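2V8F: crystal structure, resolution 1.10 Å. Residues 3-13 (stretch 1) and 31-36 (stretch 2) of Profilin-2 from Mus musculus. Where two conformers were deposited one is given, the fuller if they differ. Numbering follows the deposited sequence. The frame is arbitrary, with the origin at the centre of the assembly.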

# COMPACT_ATOMS: atom_id res chain seq x y z
N GLY A 3 12.27 2.63 -4.35
CA GLY A 3 12.14 1.47 -3.47
C GLY A 3 11.62 1.88 -2.12
O GLY A 3 11.16 1.04 -1.34
N TRP A 4 11.71 3.15 -1.77
CA TRP A 4 11.15 3.53 -0.48
C TRP A 4 9.64 3.41 -0.48
O TRP A 4 9.02 3.35 0.58
CB TRP A 4 11.58 4.98 -0.20
CG TRP A 4 13.02 5.01 0.21
CD1 TRP A 4 14.07 5.42 -0.53
CD2 TRP A 4 13.56 4.57 1.47
NE1 TRP A 4 15.25 5.29 0.18
CE2 TRP A 4 14.96 4.78 1.40
CE3 TRP A 4 13.03 4.05 2.64
CZ2 TRP A 4 15.81 4.48 2.47
CZ3 TRP A 4 13.85 3.75 3.68
CH2 TRP A 4 15.24 3.97 3.58
N GLN A 5 9.00 3.35 -1.64
CA GLN A 5 7.53 3.15 -1.62
C GLN A 5 7.15 1.82 -0.99
O GLN A 5 6.04 1.71 -0.44
CB GLN A 5 6.97 3.28 -3.05
CG GLN A 5 5.54 3.79 -3.12
CD GLN A 5 5.32 5.21 -2.63
OE1 GLN A 5 6.10 6.13 -2.89
NE2 GLN A 5 4.23 5.48 -1.92
N SER A 6 8.03 0.83 -1.05
CA SER A 6 7.73 -0.44 -0.37
C SER A 6 7.57 -0.27 1.13
O SER A 6 6.85 -1.03 1.80
CB SER A 6 8.83 -1.47 -0.68
OG SER A 6 10.09 -1.07 -0.14
N TYR A 7 8.29 0.72 1.68
CA TYR A 7 8.12 1.00 3.12
C TYR A 7 6.77 1.61 3.42
O TYR A 7 6.15 1.28 4.43
CB TYR A 7 9.27 1.91 3.60
CG TYR A 7 10.53 1.07 3.77
CD1 TYR A 7 10.94 0.76 5.05
CD2 TYR A 7 11.30 0.61 2.68
CE1 TYR A 7 12.07 0.01 5.30
CE2 TYR A 7 12.45 -0.16 2.94
CZ TYR A 7 12.82 -0.45 4.22
OH TYR A 7 13.92 -1.20 4.49
N VAL A 8 6.33 2.51 2.55
CA VAL A 8 4.95 3.00 2.66
C VAL A 8 3.97 1.86 2.58
O VAL A 8 3.03 1.81 3.38
CB VAL A 8 4.71 4.09 1.60
CG1 VAL A 8 3.27 4.58 1.57
CG2 VAL A 8 5.56 5.34 1.79
N ASP A 9 4.17 0.98 1.60
CA ASP A 9 3.28 -0.19 1.46
C ASP A 9 3.18 -0.97 2.77
O ASP A 9 2.12 -1.39 3.20
CB ASP A 9 3.81 -1.07 0.35
CG ASP A 9 3.67 -0.58 -1.05
OD1 ASP A 9 2.99 0.44 -1.22
OD2 ASP A 9 4.23 -1.18 -2.02
N ASN A 10 4.32 -1.22 3.38
CA ASN A 10 4.40 -2.02 4.59
C ASN A 10 3.62 -1.32 5.70
O ASN A 10 2.84 -1.93 6.42
CB ASN A 10 5.88 -2.23 4.90
CG ASN A 10 6.04 -2.91 6.24
OD1 ASN A 10 5.82 -2.35 7.32
ND2 ASN A 10 6.42 -4.17 6.15
N LEU A 11 3.79 -0.01 5.80
CA LEU A 11 3.12 0.73 6.88
C LEU A 11 1.61 0.78 6.68
O LEU A 11 0.86 0.97 7.63
CB LEU A 11 3.68 2.14 6.93
CG LEU A 11 5.13 2.27 7.45
CD1 LEU A 11 5.74 3.60 7.07
CD2 LEU A 11 5.20 2.02 8.94
N MET A 12 1.17 0.66 5.44
CA MET A 12 -0.25 0.67 5.09
C MET A 12 -0.90 -0.71 5.11
O MET A 12 -2.11 -0.80 4.97
CB MET A 12 -0.44 1.26 3.70
CG MET A 12 -0.09 2.74 3.63
SD MET A 12 -1.26 3.79 4.48
CE MET A 12 -2.59 3.75 3.25
N CYS A 13 -0.11 -1.78 5.20
CA CYS A 13 -0.72 -3.07 4.89
C CYS A 13 -1.78 -3.52 5.87
O CYS A 13 -2.62 -4.31 5.44
CB CYS A 13 0.43 -4.09 4.87
SG CYS A 13 -0.18 -5.69 4.29
N VAL A 31 10.51 14.87 1.64
CA VAL A 31 9.78 13.62 1.50
C VAL A 31 10.51 12.70 0.52
O VAL A 31 10.85 13.10 -0.59
CB VAL A 31 8.34 13.87 1.04
CG1 VAL A 31 7.59 12.57 0.78
CG2 VAL A 31 7.62 14.66 2.10
N TRP A 32 10.72 11.42 0.93
CA TRP A 32 11.28 10.44 0.06
C TRP A 32 10.22 9.57 -0.61
O TRP A 32 10.36 9.25 -1.75
CB TRP A 32 12.31 9.52 0.77
CG TRP A 32 13.54 10.22 1.29
CD1 TRP A 32 13.80 11.55 1.32
CD2 TRP A 32 14.67 9.58 1.86
NE1 TRP A 32 15.03 11.80 1.86
CE2 TRP A 32 15.60 10.59 2.21
CE3 TRP A 32 15.04 8.26 2.10
CZ2 TRP A 32 16.84 10.33 2.80
CZ3 TRP A 32 16.25 8.00 2.67
CH2 TRP A 32 17.15 9.00 3.02
N ALA A 33 9.21 9.22 0.15
CA ALA A 33 8.09 8.42 -0.39
C ALA A 33 6.89 8.72 0.52
O ALA A 33 7.04 8.84 1.73
CB ALA A 33 8.35 6.94 -0.40
N ALA A 34 5.71 8.81 -0.05
CA ALA A 34 4.51 9.02 0.72
C ALA A 34 3.27 8.53 -0.02
O ALA A 34 3.27 8.46 -1.24
CB ALA A 34 4.35 10.53 0.96
N THR A 35 2.24 8.23 0.72
CA THR A 35 0.90 7.99 0.17
C THR A 35 0.48 9.16 -0.71
O THR A 35 0.61 10.29 -0.30
CB THR A 35 -0.07 7.87 1.36
OG1 THR A 35 0.31 6.75 2.16
CG2 THR A 35 -1.53 7.70 0.89
N ALA A 36 0.02 8.90 -1.92
CA ALA A 36 -0.44 9.96 -2.81
C ALA A 36 -1.73 10.55 -2.26
O ALA A 36 -2.56 9.76 -1.79
CB ALA A 36 -0.61 9.40 -4.22
O HOH W 1 5.93 8.86 -3.00

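Stretch 1 meets stretch 2 along one side of a helix, and the residues that make contact, Trp4, Gln5, Val8 and Met12, follow the spacing expected of a helical face. The two stretches together bury 365 Å².

Gly3 does not reach stretch 2, but its carbonyl is bonded within the stretch: Gly3 O accepts from Ser6 N at 3.2 Å and from Ser6 OG at 2.7 Å, so the serine side chain is folded back onto its own stretch.

Trp4 points its CA-to-CB bond toward stretch 2 and forms an aromatic pair with Trp32. The edge of Trp32 approaches the face of Trp4, with the five-membered ring of Trp4 and the six-membered ring of Trp32 5.0 Å apart between centroids and their planes at 65°. The closest atoms are Trp4 NE1 and Trp32 CE3, at 3.5 Å; this is an approach over the ring face, and Trp4 NE1 has its hydrogen bond elsewhere in the structure. Trp4 CB lies 3.8 Å from Ala33 CB, an apolar contact.

Gln5 supplies the direct hydrogen bond of the contact. Its CA-to-CB bond points sideways, yet with chi1 at -151° (t) and chi2 at 65° (p) the amide comes nearer to stretch 2. Gln5 NE2 donates to Ala34 O at 3.2 Å, and the N-H...O angle of 167° is close to linear. The other amide atom is used as well: water 1 donates to Gln5 OE1 at 2.7 Å and accepts from Ala34 N at 3.0 Å. One side chain thus engages both backbone polar groups of Ala34, one directly and one through water. Gln5 OE1 also packs 3.5 Å from Ala33 CB. Two conformers of Gln5 were deposited, and this description applies to the one given.

Ser6 and Tyr7 make no contact across the stretches. One turn beyond Trp4, Val8 again points toward stretch 2. Val8 CG2 is 3.9 Å from Ala33 CB, and Val8 CG1 is 3.7 Å from Thr35 OG1; both methyls also lie near Ala34. Ala33 CB therefore has apolar contacts with both Trp4 and Val8.

Met12 N takes no part in the contact but donates to Val8 O at 3.0 Å, linking successive contact residues through the helix backbone. With all three chi angles in m, Met12 SD reaches to 4.1 Å from Thr35 OG1, a looser approach than those before it.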